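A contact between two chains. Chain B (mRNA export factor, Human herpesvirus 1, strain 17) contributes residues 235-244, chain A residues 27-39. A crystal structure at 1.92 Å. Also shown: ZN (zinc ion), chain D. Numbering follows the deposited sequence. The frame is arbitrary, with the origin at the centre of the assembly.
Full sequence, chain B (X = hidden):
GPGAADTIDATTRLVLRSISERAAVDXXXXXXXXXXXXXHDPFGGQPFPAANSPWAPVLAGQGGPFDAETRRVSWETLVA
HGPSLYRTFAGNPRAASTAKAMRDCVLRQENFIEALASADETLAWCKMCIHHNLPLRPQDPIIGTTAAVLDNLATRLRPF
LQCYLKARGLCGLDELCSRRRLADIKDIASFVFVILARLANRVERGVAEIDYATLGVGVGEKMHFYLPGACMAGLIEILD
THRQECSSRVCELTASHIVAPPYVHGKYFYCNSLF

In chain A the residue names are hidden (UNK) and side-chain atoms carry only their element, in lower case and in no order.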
ATOM      1  N   LEU B 235       9.027 -15.158  -2.913  1.00 25.44           N
ATOM      2  CA  LEU B 235       7.662 -14.696  -3.119  1.00 25.36           C
ATOM      3  C   LEU B 235       7.317 -14.656  -4.603  1.00 28.02           C
ATOM      4  O   LEU B 235       6.181 -14.930  -4.982  1.00 29.73           O
ATOM      5  CB  LEU B 235       7.460 -13.325  -2.476  1.00 23.52           C
ATOM      6  CG  LEU B 235       7.434 -13.342  -0.944  1.00 24.23           C
ATOM      7  CD1 LEU B 235       7.320 -11.933  -0.394  1.00 23.65           C
ATOM      8  CD2 LEU B 235       6.294 -14.208  -0.404  1.00 25.98           C
ATOM      9  N   ILE B 236       8.292 -14.339  -5.445  1.00 29.69           N
ATOM     10  CA  ILE B 236       8.086 -14.450  -6.885  1.00 32.52           C
ATOM     11  C   ILE B 236       7.779 -15.905  -7.244  1.00 33.99           C
ATOM     12  O   ILE B 236       6.969 -16.172  -8.130  1.00 34.10           O
ATOM     13  CB  ILE B 236       9.302 -13.931  -7.674  1.00 33.78           C
ATOM     14  CG1 ILE B 236       9.406 -12.412  -7.533  1.00 33.20           C
ATOM     15  CG2 ILE B 236       9.197 -14.319  -9.156  1.00 35.59           C
ATOM     16  CD1 ILE B 236      10.673 -11.822  -8.119  1.00 35.83           C
ATOM     17  N   GLU B 237       8.428 -16.844  -6.560  1.00 33.16           N
ATOM     18  CA  GLU B 237       8.255 -18.257  -6.881  1.00 33.13           C
ATOM     19  C   GLU B 237       6.837 -18.741  -6.578  1.00 30.86           C
ATOM     20  O   GLU B 237       6.231 -19.421  -7.403  1.00 32.51           O
ATOM     21  CB  GLU B 237       9.264 -19.125  -6.119  1.00 35.38           C
ATOM     22  CG  GLU B 237       9.115 -20.615  -6.429  1.00 38.53           C
ATOM     23  CD  GLU B 237      10.258 -21.458  -5.895  1.00 40.97           C
ATOM     24  OE1 GLU B 237      10.801 -21.129  -4.820  1.00 39.24           O
ATOM     25  OE2 GLU B 237      10.614 -22.457  -6.558  1.00 45.15           O
ATOM     26  N   ILE B 238       6.305 -18.401  -5.407  1.00 28.86           N
ATOM     27  CA  ILE B 238       5.005 -18.937  -5.015  1.00 29.62           C
ATOM     28  C   ILE B 238       3.897 -18.288  -5.843  1.00 28.40           C
ATOM     29  O   ILE B 238       2.858 -18.901  -6.075  1.00 26.98           O
ATOM     30  CB  ILE B 238       4.745 -18.773  -3.499  1.00 30.65           C
ATOM     31  CG1 ILE B 238       4.669 -17.300  -3.090  1.00 29.68           C
ATOM     32  CG2 ILE B 238       5.818 -19.498  -2.703  1.00 32.29           C
ATOM     33  CD1 ILE B 238       4.177 -17.097  -1.665  1.00 29.77           C
ATOM     34  N   LEU B 239       4.123 -17.058  -6.297  1.00 28.53           N
ATOM     35  CA  LEU B 239       3.182 -16.408  -7.204  1.00 29.01           C
ATOM     36  C   LEU B 239       3.117 -17.182  -8.519  1.00 31.17           C
ATOM     37  O   LEU B 239       2.096 -17.175  -9.209  1.00 31.55           O
ATOM     38  CB  LEU B 239       3.582 -14.948  -7.448  1.00 27.94           C
ATOM     39  CG  LEU B 239       3.218 -13.968  -6.326  1.00 27.20           C
ATOM     40  CD1 LEU B 239       3.957 -12.646  -6.468  1.00 25.61           C
ATOM     41  CD2 LEU B 239       1.713 -13.724  -6.304  1.00 28.76           C
ATOM     42  N   ASP B 240       4.206 -17.871  -8.851  1.00 31.80           N
ATOM     43  CA  ASP B 240       4.256 -18.685 -10.061  1.00 34.41           C
ATOM     44  C   ASP B 240       3.639 -20.069  -9.858  1.00 34.10           C
ATOM     45  O   ASP B 240       2.842 -20.526 -10.681  1.00 34.55           O
ATOM     46  CB  ASP B 240       5.705 -18.839 -10.536  1.00 37.50           C
ATOM     47  CG  ASP B 240       5.815 -19.630 -11.835  1.00 41.40           C
ATOM     48  OD1 ASP B 240       5.039 -19.346 -12.773  1.00 42.16           O
ATOM     49  OD2 ASP B 240       6.673 -20.535 -11.914  1.00 42.77           O
ATOM     50  N   THR B 241       4.002 -20.726  -8.759  1.00 33.75           N
ATOM     51  CA  THR B 241       3.722 -22.153  -8.583  1.00 35.77           C
ATOM     52  C   THR B 241       2.369 -22.484  -7.943  1.00 37.04           C
ATOM     53  O   THR B 241       1.883 -23.608  -8.072  1.00 38.74           O
ATOM     54  CB  THR B 241       4.808 -22.815  -7.717  1.00 34.11           C
ATOM     55  OG1 THR B 241       4.814 -22.213  -6.418  1.00 31.10           O
ATOM     56  CG2 THR B 241       6.181 -22.656  -8.361  1.00 34.56           C
ATOM     57  N   HIS B 242       1.771 -21.524  -7.244  1.00 34.99           N
ATOM     58  CA  HIS B 242       0.516 -21.772  -6.537  1.00 35.59           C
ATOM     59  C   HIS B 242      -0.592 -22.215  -7.498  1.00 37.00           C
ATOM     60  O   HIS B 242      -1.440 -23.038  -7.143  1.00 38.26           O
ATOM     61  CB  HIS B 242       0.082 -20.520  -5.768  1.00 34.36           C
ATOM     62  CG  HIS B 242      -1.318 -20.585  -5.240  1.00 34.30           C
ATOM     63  ND1 HIS B 242      -1.712 -21.495  -4.278  1.00 34.41           N
ATOM     64  CD2 HIS B 242      -2.418 -19.852  -5.532  1.00 33.82           C
ATOM     65  CE1 HIS B 242      -2.992 -21.321  -4.010  1.00 34.78           C
ATOM     66  NE2 HIS B 242      -3.447 -20.331  -4.758  1.00 33.79           N
ATOM     67  N   ARG B 243      -0.570 -21.684  -8.716  1.00 37.84           N
ATOM     68  CA  ARG B 243      -1.604 -21.992  -9.704  1.00 38.31           C
ATOM     69  C   ARG B 243      -1.635 -23.480 -10.069  1.00 39.03           C
ATOM     70  O   ARG B 243      -2.626 -23.967 -10.626  1.00 39.15           O
ATOM     71  CB  ARG B 243      -1.398 -21.148 -10.967  1.00 37.86           C
ATOM     72  CG  ARG B 243      -0.107 -21.440 -11.725  1.00 39.54           C
ATOM     73  CD  ARG B 243       0.228 -20.322 -12.705  1.00 39.19           C
ATOM     74  NE  ARG B 243       0.586 -19.076 -12.025  1.00 36.50           N
ATOM     75  CZ  ARG B 243       0.655 -17.885 -12.614  1.00 34.35           C
ATOM     76  NH1 ARG B 243       0.386 -17.754 -13.907  1.00 34.69           N
ATOM     77  NH2 ARG B 243       0.996 -16.816 -11.909  1.00 32.01           N
ATOM     78  N   GLN B 244      -0.562 -24.201  -9.752  1.00 38.39           N
ATOM     79  CA  GLN B 244      -0.496 -25.637 -10.023  1.00 41.33           C
ATOM     80  C   GLN B 244      -1.348 -26.443  -9.041  1.00 44.78           C
ATOM     81  O   GLN B 244      -1.787 -27.549  -9.354  1.00 46.31           O
ATOM     82  CB  GLN B 244       0.952 -26.132  -9.965  1.00 41.47           C
ATOM     83  CG  GLN B 244       1.851 -25.597 -11.067  1.00 43.18           C
ATOM     84  CD  GLN B 244       3.263 -26.154 -10.983  1.00 46.54           C
ATOM     85  OE1 GLN B 244       3.463 -27.338 -10.697  1.00 49.28           O
ATOM     86  NE2 GLN B 244       4.251 -25.302 -11.225  1.00 46.12           N
TER
ATOM     87  N   UNK A  27      14.950 -18.990 -14.655  1.00 55.11           N
ATOM     88  CA  UNK A  27      13.730 -19.447 -14.004  1.00 55.89           C
ATOM     89  C   UNK A  27      12.781 -18.271 -13.779  1.00 51.45           C
ATOM     90  O   UNK A  27      11.561 -18.420 -13.880  1.00 48.16           O
ATOM     91  n   UNK A  27      13.062 -24.602 -10.777  1.00 79.32           N
ATOM     92  n   UNK A  27      15.281 -24.287 -11.268  1.00 82.14           N
ATOM     93  c   UNK A  27      15.125 -21.223 -12.757  1.00 67.88           C
ATOM     94  c   UNK A  27      14.601 -22.512 -13.379  1.00 74.31           C
ATOM     95  n   UNK A  27      13.656 -23.200 -12.501  1.00 76.89           N
ATOM     96  c   UNK A  27      14.053 -20.133 -12.672  1.00 60.28           C
ATOM     97  c   UNK A  27      14.001 -24.029 -11.518  1.00 79.70           C
ATOM     98  N   UNK A  28      13.350 -17.105 -13.483  1.00 50.84           N
ATOM     99  CA  UNK A  28      12.566 -15.897 -13.232  1.00 48.10           C
ATOM    100  C   UNK A  28      11.883 -15.408 -14.504  1.00 48.31           C
ATOM    101  O   UNK A  28      10.745 -14.942 -14.461  1.00 45.49           O
ATOM    102  c   UNK A  28      12.748 -15.196 -10.192  1.00 46.57           C
ATOM    103  c   UNK A  28      13.884 -15.132 -11.205  1.00 46.94           C
ATOM    104  c   UNK A  28      12.734 -13.423 -12.657  1.00 43.66           C
ATOM    105  c   UNK A  28      13.452 -14.777 -12.632  1.00 46.65           C
ATOM    106  N   UNK A  29      12.582 -15.494 -15.631  1.00 51.24           N
ATOM    107  CA  UNK A  29      12.035 -15.005 -16.890  1.00 53.47           C
ATOM    108  C   UNK A  29      10.942 -15.943 -17.395  1.00 52.61           C
ATOM    109  O   UNK A  29       9.971 -15.505 -18.014  1.00 52.71           O
ATOM    110  c   UNK A  29      13.139 -14.857 -17.937  1.00 58.82           C
ATOM    111  o   UNK A  29      13.686 -16.116 -18.283  1.00 62.77           O
ATOM    112  N   UNK A  30      11.100 -17.235 -17.122  1.00 51.77           N
ATOM    113  CA  UNK A  30      10.090 -18.224 -17.487  1.00 52.53           C
ATOM    114  C   UNK A  30       8.821 -18.027 -16.660  1.00 51.32           C
ATOM    115  O   UNK A  30       7.708 -18.096 -17.184  1.00 51.38           O
ATOM    116  o   UNK A  30      13.515 -21.648 -18.364  1.00 66.49           O
ATOM    117  o   UNK A  30      12.225 -21.727 -16.590  1.00 61.60           O
ATOM    118  c   UNK A  30      12.570 -21.211 -17.674  1.00 62.14           C
ATOM    119  c   UNK A  30      11.810 -19.995 -18.172  1.00 57.99           C
ATOM    120  c   UNK A  30      10.627 -19.643 -17.286  1.00 53.37           C
ATOM    121  N   UNK A  31       8.993 -17.785 -15.364  1.00 51.52           N
ATOM    122  CA  UNK A  31       7.855 -17.589 -14.473  1.00 50.34           C
ATOM    123  C   UNK A  31       7.125 -16.296 -14.814  1.00 48.98           C
ATOM    124  O   UNK A  31       5.895 -16.244 -14.777  1.00 49.36           O
ATOM    125  c   UNK A  31       8.302 -17.575 -13.009  1.00 50.17           C
ATOM    126  o   UNK A  31       9.126 -16.457 -12.734  1.00 50.15           O
ATOM    127  N   UNK A  32       7.878 -15.250 -15.145  1.00 46.02           N
ATOM    128  CA  UNK A  32       7.260 -14.004 -15.578  1.00 44.10           C
ATOM    129  C   UNK A  32       6.504 -14.217 -16.880  1.00 44.69           C
ATOM    130  O   UNK A  32       5.449 -13.622 -17.100  1.00 44.19           O
ATOM    131  c   UNK A  32       6.631  -9.448 -17.710  1.00 56.17           C
ATOM    132  c   UNK A  32       7.722 -11.679 -16.452  1.00 51.07           C
ATOM    133  c   UNK A  32       6.571  -9.565 -16.335  1.00 53.62           C
ATOM    134  c   UNK A  32       7.768 -11.551 -17.833  1.00 55.64           C
ATOM    135  c   UNK A  32       7.231 -10.442 -18.461  1.00 57.60           C
ATOM    136  c   UNK A  32       8.289 -12.893 -15.774  1.00 46.04           C
ATOM    137  c   UNK A  32       7.111 -10.679 -15.712  1.00 51.89           C
ATOM    138  N   UNK A  33       7.060 -15.050 -17.754  1.00 46.86           N
ATOM    139  CA  UNK A  33       6.448 -15.313 -19.041  1.00 49.06           C
ATOM    140  C   UNK A  33       5.055 -15.901 -18.910  1.00 48.20           C
ATOM    141  O   UNK A  33       4.156 -15.566 -19.680  1.00 48.99           O
ATOM    142  N   UNK A  34       4.879 -16.785 -17.934  1.00 46.94           N
ATOM    143  CA  UNK A  34       3.592 -17.434 -17.722  1.00 46.47           C
ATOM    144  C   UNK A  34       2.551 -16.421 -17.242  1.00 44.62           C
ATOM    145  O   UNK A  34       1.409 -16.441 -17.693  1.00 44.86           O
ATOM    146  c   UNK A  34       6.716 -21.295 -15.486  1.00 49.22           C
ATOM    147  c   UNK A  34       4.343 -19.850 -17.314  1.00 48.47           C
ATOM    148  c   UNK A  34       3.724 -18.585 -16.720  1.00 45.91           C
ATOM    149  n   UNK A  34       5.484 -20.811 -15.336  1.00 47.41           N
ATOM    150  n   UNK A  34       7.627 -21.080 -14.546  1.00 48.21           N
ATOM    151  n   UNK A  34       7.042 -21.995 -16.567  1.00 51.90           N
ATOM    152  c   UNK A  34       4.397 -20.984 -16.301  1.00 48.33           C
ATOM    153  N   UNK A  35       2.948 -15.528 -16.338  1.00 42.77           N
ATOM    154  CA  UNK A  35       2.036 -14.494 -15.848  1.00 41.35           C
ATOM    155  C   UNK A  35       1.715 -13.475 -16.941  1.00 42.60           C
ATOM    156  O   UNK A  35       0.583 -13.002 -17.045  1.00 42.38           O
ATOM    157  c   UNK A  35       2.628 -13.786 -14.630  1.00 39.72           C
ATOM    158  o   UNK A  35       2.513 -14.600 -13.475  1.00 38.72           O
ATOM    159  N   UNK A  36       2.714 -13.140 -17.753  1.00 44.00           N
ATOM    160  CA  UNK A  36       2.512 -12.245 -18.887  1.00 45.78           C
ATOM    161  C   UNK A  36       1.505 -12.838 -19.873  1.00 47.40           C
ATOM    162  O   UNK A  36       0.686 -12.120 -20.445  1.00 48.28           O
ATOM    163  c   UNK A  36       3.833 -11.966 -19.587  1.00 47.73           C
ATOM    164  N   UNK A  37       1.577 -14.150 -20.073  1.00 48.10           N
ATOM    165  CA  UNK A  37       0.672 -14.837 -20.989  1.00 49.92           C
ATOM    166  C   UNK A  37      -0.775 -14.720 -20.511  1.00 48.60           C
ATOM    167  O   UNK A  37      -1.686 -14.517 -21.310  1.00 50.03           O
ATOM    168  c   UNK A  37       0.359 -16.613 -23.539  1.00 57.33           C
ATOM    169  o   UNK A  37       1.473 -16.491 -24.056  1.00 60.53           O
ATOM    170  n   UNK A  37      -0.767 -16.327 -24.186  1.00 57.56           N
ATOM    171  c   UNK A  37       0.215 -17.104 -22.111  1.00 53.39           C
ATOM    172  c   UNK A  37       1.070 -16.309 -21.127  1.00 51.04           C
ATOM    173  N   UNK A  38      -0.975 -14.854 -19.204  1.00 41.82           N
ATOM    174  CA  UNK A  38      -2.306 -14.743 -18.613  1.00 39.98           C
ATOM    175  C   UNK A  38      -2.887 -13.353 -18.872  1.00 38.66           C
ATOM    176  O   UNK A  38      -4.080 -13.215 -19.153  1.00 37.87           O
ATOM    177  c   UNK A  38      -2.263 -15.056 -17.096  1.00 38.75           C
ATOM    178  c   UNK A  38      -1.820 -16.494 -16.861  1.00 40.84           C
ATOM    179  c   UNK A  38      -3.621 -14.811 -16.443  1.00 36.92           C
ATOM    180  N   UNK A  39      -2.041 -12.329 -18.783  1.00 38.49           N
ATOM    181  CA  UNK A  39      -2.485 -10.943 -18.934  1.00 39.27           C
ATOM    182  C   UNK A  39      -2.729 -10.539 -20.386  1.00 43.51           C
ATOM    183  O   UNK A  39      -3.176  -9.422 -20.656  1.00 42.89           O
ATOM    184  c   UNK A  39      -3.309 -10.953 -15.069  1.00 37.38           C
ATOM    185  c   UNK A  39      -1.432  -9.970 -16.806  1.00 39.01           C
ATOM    186  s   UNK A  39      -3.032  -9.534 -16.098  1.00 38.08           S
ATOM    187  c   UNK A  39      -1.456  -9.984 -18.321  1.00 39.26           C
TER
HETATM  188 ZN    ZN D 601      -5.395 -19.894  -5.245  0.84 27.17          ZN
HETATM  189  O   HOH W   1       4.418 -16.601 -12.612  1.00 30.76           O

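Position 27 of chain A opens the stretch within a helix that began earlier. Three carbons lead to a nitrogen and then to a carbon bearing two more nitrogens, a guanidinium that makes no contact with chain B: Arg27(A). At position 28 four carbons fork at the first, one arm being two carbons long. The end of that longer arm lies 3.8 Å from CG2 of Ile236(B), an apolar contact, and the pattern is that of isoleucine, Ile28(A). Position 29 has one carbon and one oxygen, out of reach of chain B, and is Ser29(A). Position 30 carries three carbons, the third with two oxygens, a carboxylate without a partner on chain B: Glu30(A).

Position 31, again one carbon and one oxygen, points toward chain B, its CB 3.4 Å from CG of Asp240(B). This is Ser31(A), whose OG donates to its own helix, to O of Ile28(A) at 2.8 Å. At position 32 a carbon bears a six-carbon ring; its CA-to-CB bond points away from the partner stretch, and the side chain makes no contact with it: Phe32(A). Position 33 has no side-chain atoms and is Gly33(A).

Position 34 repeats the guanidinium pattern, three carbons and a nitrogen before a carbon with two nitrogens, but here the group reaches the carboxylate of Asp240(B). It is Arg34(A). NE donates to OD1 of Asp240(B) at 3.0 Å and NH2 to OD2 of Asp240(B) at 2.9 Å, a two-pronged salt bridge. Position 35 has one carbon and an oxygen 3.1 Å from NH2 of Arg243(B), which donates to it: Ser35(A). A single carbon at position 36 identifies Ala36(A). Position 37, three carbons ending in one oxygen and one nitrogen, is the amide Gln37(A), out of reach. At position 38 one carbon carries two others, one of them 3.9 Å from NH1 of Arg243(B): Val38(A). Position 39, an unbranched chain of two carbons, a sulfur and a carbon, is Met39(A).

The helices cross at 45°, and the small Ser31(A) sits at a close approach, its CA 5.8 Å from CA of Asp240(B). Apolar packing lies toward the N-terminal side, and polar bonds follow. A water joins the chains, donating to O of Ser31(A) at 2.6 Å and OD1 of Asp240(B) at 2.8 Å while accepting from OG of Ser35(A) at 2.9 Å. Ser35(A) therefore uses its hydroxyl both ways. NH2 of Arg243(B) also donates to O of Leu239(B) at 2.9 Å, tying the guanidinium to its own chain as it meets Ser35(A).

Chain A, residues 27-39: RISESFGRSAQVM
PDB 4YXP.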